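Local structure of neurotoxin (Clostridium botulinum, 3N7L) at residues 7-12 with 56-61; 73-78 with 206-211. The protein probably binds gangliosides on nerve cells, as the receptor-binding domain of a mosaic D/C botulinum neurotoxin that helps the toxin attach to its target neurons. All blocks are in the same frame, centred on the assembly; numbering follows the deposited sequence.

Contact 1: 7-12 with 56-61; sequences KILSLQ and VIVTQN
Leu9 and Leu11 of strand 7-12 meet Val56, Val58 and Gln60 of segment 56-61 through side chains alone. The two strands belong to different sheets. Their axes pass 10.1 Å apart and run roughly antiparallel, at 156°.

The apolar part centres on Val58. Each of its methyls meets a different leucine. CG1 of Val58 lies 4.0 Å from CD1 of Leu9, and CG2 of Val58 lies 4.0 Å from CD2 of Leu11. Both leucines have CG anti to the backbone N (chi1 174° in Leu9), which carries their methyls across the gap between the strands. Leu9 uses both methyls in the contact, Leu11 its CD2. In both pairs with Val58 the side chains meet at a slant, tip to tip. CD2 of Leu11 also comes to 4.5 Å from CG1 of Val56, a looser contact at the start of the segment. The backbones stay well apart.

The polar residue in the contact is Gln60. Its CG sits between the backbone N and the carbonyl carbon (chi1 51°), and the chain bends at chi2. The Gln60 and Leu9 side chains cross at about a right angle. OE1 of Gln60 touches CD2 of Leu9 at 3.9 Å, a van der Waals contact. The NE2 of Gln60 makes a weak hydrogen bond to the O of Lys179.

A classic beta bulge at Ile8 and Leu9 sets both opposite Ile210 of strand 202-211, the neighbour of strand 7-14 in one sheet. Strand 55-59 pairs with strands 27-31 and 180-187 in the other. Phe183 touches both Leu11 and Val56, Ile181 touches Leu9 and Gln60, and Ala26 adds to the packing on Leu9 and Val58. The contact is part of the buried core between the two sheets of this jelly-roll-like, lectin-type domain.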
loop_
_atom_site.group_PDB
_atom_site.type_symbol
_atom_site.label_atom_id
_atom_site.label_comp_id
_atom_site.label_asym_id
_atom_site.label_seq_id
_atom_site.Cartn_x
_atom_site.Cartn_y
_atom_site.Cartn_z
ATOM N N LYS A 7 14.782 21.496 3.809
ATOM C CA LYS A 7 14.179 21.052 2.559
ATOM C C LYS A 7 14.611 21.970 1.413
ATOM O O LYS A 7 14.355 23.173 1.441
ATOM C CB LYS A 7 12.652 21.050 2.679
ATOM C CG LYS A 7 11.940 20.555 1.428
ATOM C CD LYS A 7 10.429 20.713 1.525
ATOM C CE LYS A 7 9.817 19.763 2.536
ATOM N NZ LYS A 7 8.328 19.888 2.564
ATOM N N ILE A 8 15.270 21.399 0.407
ATOM C CA ILE A 8 15.745 22.183 -0.727
ATOM C C ILE A 8 14.999 21.887 -2.028
ATOM O O ILE A 8 15.200 22.560 -3.038
ATOM C CB ILE A 8 17.264 21.978 -0.944
ATOM C CG1 ILE A 8 17.579 20.489 -1.125
ATOM C CG2 ILE A 8 18.032 22.535 0.252
ATOM C CD1 ILE A 8 19.036 20.207 -1.447
ATOM N N LEU A 9 14.144 20.872 -1.997
ATOM C CA LEU A 9 13.338 20.504 -3.155
ATOM C C LEU A 9 12.055 19.875 -2.649
ATOM O O LEU A 9 12.077 19.019 -1.764
ATOM C CB LEU A 9 14.072 19.512 -4.059
ATOM C CG LEU A 9 13.227 18.977 -5.227
ATOM C CD1 LEU A 9 12.747 20.135 -6.096
ATOM C CD2 LEU A 9 14.044 18.000 -6.060
ATOM N N SER A 10 10.935 20.313 -3.205
ATOM C CA SER A 10 9.632 19.800 -2.807
ATOM C C SER A 10 8.751 19.728 -4.043
ATOM O O SER A 10 7.995 20.653 -4.333
ATOM C CB SER A 10 9.008 20.729 -1.760
ATOM O OG SER A 10 7.725 20.273 -1.376
ATOM N N LEU A 11 8.865 18.629 -4.782
ATOM C CA LEU A 11 8.084 18.448 -5.998
ATOM C C LEU A 11 6.653 18.057 -5.666
ATOM O O LEU A 11 6.393 16.945 -5.205
ATOM C CB LEU A 11 8.729 17.377 -6.877
ATOM C CG LEU A 11 8.046 17.048 -8.206
ATOM C CD1 LEU A 11 7.882 18.313 -9.052
ATOM C CD2 LEU A 11 8.881 16.007 -8.935
ATOM N N GLN A 12 5.729 18.984 -5.900
ATOM C CA GLN A 12 4.320 18.752 -5.616
ATOM C C GLN A 12 3.404 19.178 -6.750
ATOM O O GLN A 12 3.780 19.963 -7.619
ATOM C CB GLN A 12 3.912 19.491 -4.342
ATOM C CG GLN A 12 4.335 18.793 -3.072
ATOM C CD GLN A 12 3.928 19.554 -1.833
ATOM O OE1 GLN A 12 3.757 18.969 -0.761
ATOM N NE2 GLN A 12 3.784 20.865 -1.963
ATOM N N VAL A 56 9.326 13.717 -16.474
ATOM C CA VAL A 56 9.303 14.906 -15.630
ATOM C C VAL A 56 10.743 15.328 -15.363
ATOM O O VAL A 56 11.539 14.556 -14.826
ATOM C CB VAL A 56 8.583 14.646 -14.282
ATOM C CG1 VAL A 56 8.640 15.898 -13.408
ATOM C CG2 VAL A 56 7.129 14.258 -14.536
ATOM N N ILE A 57 11.078 16.552 -15.748
ATOM C CA ILE A 57 12.431 17.053 -15.554
ATOM C C ILE A 57 12.491 18.197 -14.554
ATOM O O ILE A 57 11.856 19.238 -14.738
ATOM C CB ILE A 57 13.035 17.535 -16.882
ATOM C CG1 ILE A 57 12.952 16.415 -17.919
ATOM C CG2 ILE A 57 14.487 17.947 -16.670
ATOM C CD1 ILE A 57 13.369 16.837 -19.311
ATOM N N VAL A 58 13.255 17.989 -13.489
ATOM C CA VAL A 58 13.418 19.000 -12.461
ATOM C C VAL A 58 14.851 19.521 -12.506
ATOM O O VAL A 58 15.807 18.759 -12.342
ATOM C CB VAL A 58 13.147 18.427 -11.055
ATOM C CG1 VAL A 58 13.338 19.512 -10.003
ATOM C CG2 VAL A 58 11.730 17.866 -10.982
ATOM N N THR A 59 14.995 20.818 -12.747
ATOM C CA THR A 59 16.310 21.445 -12.802
ATOM C C THR A 59 16.399 22.418 -11.636
ATOM O O THR A 59 15.700 23.434 -11.606
ATOM C CB THR A 59 16.508 22.216 -14.114
ATOM O OG1 THR A 59 16.282 21.333 -15.218
ATOM C CG2 THR A 59 17.927 22.773 -14.201
ATOM N N GLN A 60 17.250 22.104 -10.669
ATOM C CA GLN A 60 17.390 22.956 -9.502
ATOM C C GLN A 60 18.556 23.930 -9.596
ATOM O O GLN A 60 19.251 23.990 -10.612
ATOM C CB GLN A 60 17.505 22.087 -8.246
ATOM C CG GLN A 60 18.546 20.993 -8.335
ATOM C CD GLN A 60 18.125 19.733 -7.594
ATOM O OE1 GLN A 60 17.489 19.801 -6.542
ATOM N NE2 GLN A 60 18.489 18.576 -8.137
ATOM N N ASN A 61 18.747 24.702 -8.532
ATOM C CA ASN A 61 19.816 25.689 -8.474
ATOM C C ASN A 61 21.171 25.047 -8.185
ATOM O O ASN A 61 21.371 24.432 -7.136
ATOM C CB ASN A 61 19.497 26.734 -7.405
ATOM C CG ASN A 61 20.566 27.802 -7.299
ATOM O OD1 ASN A 61 21.707 27.521 -6.928
ATOM N ND2 ASN A 61 20.204 29.036 -7.631
#

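Contact 2: 73-78 with 206-211; sequences FSISFW and RDFYIF
Strands 73-78 and 206-211 are antiparallel neighbours within one sheet of the lectin-like N-terminal half of the fragment. Ser74 with Phe211, Ser76 with Tyr209 and Trp78 with Arg206 are hydrogen-bonded pairs, and Ile75 with Ile210 is a non-hydrogen-bonded pair. The bond from Tyr209 N to Ser76 O is 2.8 Å long and nearly straight. Between Ser76 and Trp78 the register slips by one residue, a beta bulge.

On the face with Trp78, the guanidinium of Arg206 lies flat on the indole, with planes 14° apart. Arg206 has CG anti to the backbone N (chi1 166°) and bends at chi2 and chi3, which lays the group along the ring. Its CZ is 3.8 Å from the centroid of the Trp78 five-membered ring, a cation-pi stack. Arg206 NE donates to Asp207 OD2 at 2.9 Å, using the anti lone pair of that oxygen. This salt bridge probably helps fix the rotation of the stacked group. A water joins Ser76 OG, at 2.7 Å, to the backbone O of Asp207. The OG also meets the edge of the Phe211 ring.

On the other face, CG2 of Ile75 packs on CZ of Phe208 at 3.6 Å. The Phe77 and Phe208 rings are near parallel but slid apart, with CD2 of Phe77 3.6 Å from CE1 of Phe208.

The arrangement is a bulged antiparallel strand pair of a concanavalin-like sandwich.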
loop_
_atom_site.group_PDB
_atom_site.type_symbol
_atom_site.label_atom_id
_atom_site.label_comp_id
_atom_site.label_asym_id
_atom_site.label_seq_id
_atom_site.Cartn_x
_atom_site.Cartn_y
_atom_site.Cartn_z
ATOM N N PHE A 73 22.555 14.520 2.762
ATOM C CA PHE A 73 21.297 14.811 2.103
ATOM C C PHE A 73 20.369 13.609 2.197
ATOM O O PHE A 73 20.815 12.479 2.405
ATOM C CB PHE A 73 21.531 15.210 0.640
ATOM C CG PHE A 73 22.068 14.104 -0.223
ATOM C CD1 PHE A 73 21.217 13.142 -0.757
ATOM C CD2 PHE A 73 23.427 14.029 -0.509
ATOM C CE1 PHE A 73 21.711 12.121 -1.565
ATOM C CE2 PHE A 73 23.933 13.013 -1.315
ATOM C CZ PHE A 73 23.073 12.057 -1.844
ATOM N N SER A 74 19.075 13.871 2.066
ATOM C CA SER A 74 18.068 12.827 2.148
ATOM C C SER A 74 17.046 13.002 1.045
ATOM O O SER A 74 16.699 14.126 0.688
ATOM C CB SER A 74 17.355 12.878 3.501
ATOM O OG SER A 74 18.244 12.584 4.554
ATOM N N ILE A 75 16.577 11.881 0.513
ATOM C CA ILE A 75 15.576 11.868 -0.544
ATOM C C ILE A 75 14.369 11.082 -0.019
ATOM O O ILE A 75 14.514 9.950 0.444
ATOM C CB ILE A 75 16.126 11.171 -1.811
ATOM C CG1 ILE A 75 17.368 11.917 -2.310
ATOM C CG2 ILE A 75 15.054 11.128 -2.895
ATOM C CD1 ILE A 75 18.091 11.227 -3.462
ATOM N N SER A 76 13.184 11.678 -0.070
ATOM C CA SER A 76 11.997 10.983 0.420
ATOM C C SER A 76 10.854 11.144 -0.566
ATOM O O SER A 76 10.726 12.183 -1.203
ATOM C CB SER A 76 11.569 11.537 1.787
ATOM O OG SER A 76 11.053 12.856 1.669
ATOM N N PHE A 77 10.023 10.115 -0.689
ATOM C CA PHE A 77 8.895 10.186 -1.607
ATOM C C PHE A 77 7.991 8.969 -1.533
ATOM O O PHE A 77 8.407 7.896 -1.093
ATOM C CB PHE A 77 9.398 10.350 -3.050
ATOM C CG PHE A 77 10.271 9.215 -3.527
ATOM C CD1 PHE A 77 9.716 8.115 -4.185
ATOM C CD2 PHE A 77 11.654 9.250 -3.331
ATOM C CE1 PHE A 77 10.528 7.073 -4.641
ATOM C CE2 PHE A 77 12.474 8.209 -3.783
ATOM C CZ PHE A 77 11.912 7.121 -4.439
ATOM N N TRP A 78 6.740 9.159 -1.945
ATOM C CA TRP A 78 5.780 8.067 -1.985
ATOM C C TRP A 78 5.824 7.554 -3.407
ATOM O O TRP A 78 5.901 8.337 -4.354
ATOM C CB TRP A 78 4.363 8.551 -1.662
ATOM C CG TRP A 78 4.103 8.664 -0.199
ATOM C CD1 TRP A 78 4.243 9.781 0.581
ATOM C CD2 TRP A 78 3.678 7.615 0.673
ATOM N NE1 TRP A 78 3.928 9.490 1.885
ATOM C CE2 TRP A 78 3.576 8.167 1.974
ATOM C CE3 TRP A 78 3.371 6.259 0.486
ATOM C CZ2 TRP A 78 3.177 7.410 3.084
ATOM C CZ3 TRP A 78 2.973 5.502 1.590
ATOM C CH2 TRP A 78 2.880 6.082 2.874
ATOM N N ARG A 206 4.474 10.719 -5.549
ATOM C CA ARG A 206 3.787 11.727 -4.769
ATOM C C ARG A 206 4.746 12.341 -3.740
ATOM O O ARG A 206 5.505 11.626 -3.095
ATOM C CB ARG A 206 2.592 11.052 -4.086
ATOM C CG ARG A 206 1.960 11.844 -3.000
ATOM C CD ARG A 206 1.452 10.938 -1.906
ATOM N NE ARG A 206 1.559 11.658 -0.652
ATOM C CZ ARG A 206 1.092 11.250 0.515
ATOM N NH1 ARG A 206 1.277 12.027 1.565
ATOM N NH2 ARG A 206 0.452 10.096 0.640
ATOM N N ASP A 207 4.720 13.666 -3.616
ATOM C CA ASP A 207 5.558 14.399 -2.662
ATOM C C ASP A 207 7.040 14.009 -2.635
ATOM O O ASP A 207 7.528 13.440 -1.661
ATOM C CB ASP A 207 4.971 14.272 -1.249
ATOM C CG ASP A 207 3.634 14.987 -1.105
ATOM O OD1 ASP A 207 3.582 16.208 -1.356
ATOM O OD2 ASP A 207 2.632 14.335 -0.740
ATOM N N PHE A 208 7.752 14.326 -3.708
ATOM C CA PHE A 208 9.175 14.021 -3.801
ATOM C C PHE A 208 9.946 15.170 -3.145
ATOM O O PHE A 208 9.921 16.302 -3.635
ATOM C CB PHE A 208 9.593 13.895 -5.266
ATOM C CG PHE A 208 11.017 13.464 -5.456
ATOM C CD1 PHE A 208 11.345 12.113 -5.533
ATOM C CD2 PHE A 208 12.036 14.410 -5.553
ATOM C CE1 PHE A 208 12.667 11.707 -5.703
ATOM C CE2 PHE A 208 13.367 14.016 -5.724
ATOM C CZ PHE A 208 13.681 12.663 -5.799
ATOM N N TYR A 209 10.627 14.871 -2.042
ATOM C CA TYR A 209 11.390 15.877 -1.307
ATOM C C TYR A 209 12.883 15.560 -1.227
ATOM O O TYR A 209 13.292 14.406 -1.323
ATOM C CB TYR A 209 10.891 15.980 0.137
ATOM C CG TYR A 209 9.430 16.307 0.346
ATOM C CD1 TYR A 209 8.865 16.193 1.619
ATOM C CD2 TYR A 209 8.617 16.755 -0.694
ATOM C CE1 TYR A 209 7.532 16.514 1.855
ATOM C CE2 TYR A 209 7.271 17.084 -0.467
ATOM C CZ TYR A 209 6.743 16.956 0.814
ATOM O OH TYR A 209 5.423 17.257 1.063
ATOM N N ILE A 210 13.688 16.601 -1.039
ATOM C CA ILE A 210 15.125 16.443 -0.851
ATOM C C ILE A 210 15.514 17.396 0.280
ATOM O O ILE A 210 15.158 18.580 0.261
ATOM C CB ILE A 210 15.942 16.770 -2.122
ATOM C CG1 ILE A 210 15.670 15.717 -3.202
ATOM C CG2 ILE A 210 17.436 16.770 -1.785
ATOM C CD1 ILE A 210 16.474 15.898 -4.471
ATOM N N PHE A 211 16.221 16.864 1.273
ATOM C CA PHE A 211 16.647 17.640 2.432
ATOM C C PHE A 211 18.168 17.764 2.474
ATOM O O PHE A 211 18.888 16.809 2.174
ATOM C CB PHE A 211 16.168 16.960 3.718
ATOM C CG PHE A 211 14.676 16.877 3.845
ATOM C CD1 PHE A 211 13.958 17.908 4.439
ATOM C CD2 PHE A 211 13.986 15.763 3.371
ATOM C CE1 PHE A 211 12.571 17.834 4.562
ATOM C CE2 PHE A 211 12.602 15.677 3.487
ATOM C CZ PHE A 211 11.892 16.714 4.084
HETATM O O HOH W 1 8.420 12.937 1.128
#

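Overall arrangement
From the N terminus, strand 7-14 comes first. Contact 1 closes a loop of 43 residues when strand 55-59 packs against it. The chain then passes helix 62-66 and enters strand 72-82. Contact 2 closes a much longer loop of 127 residues when strand 202-211 returns beside it. The loops follow in series; they neither nest nor cross. The centres of contact 1 and contact 2 are about 10 Å apart. Strand 202-211 of contact 2 neighbours strand 7-14 of contact 1, and so connects the two. Contact 2 joins two neighbouring strands of that sheet, while contact 1 ties it to the second sheet. Both belong to the lectin-like half, apart from the trefoil half.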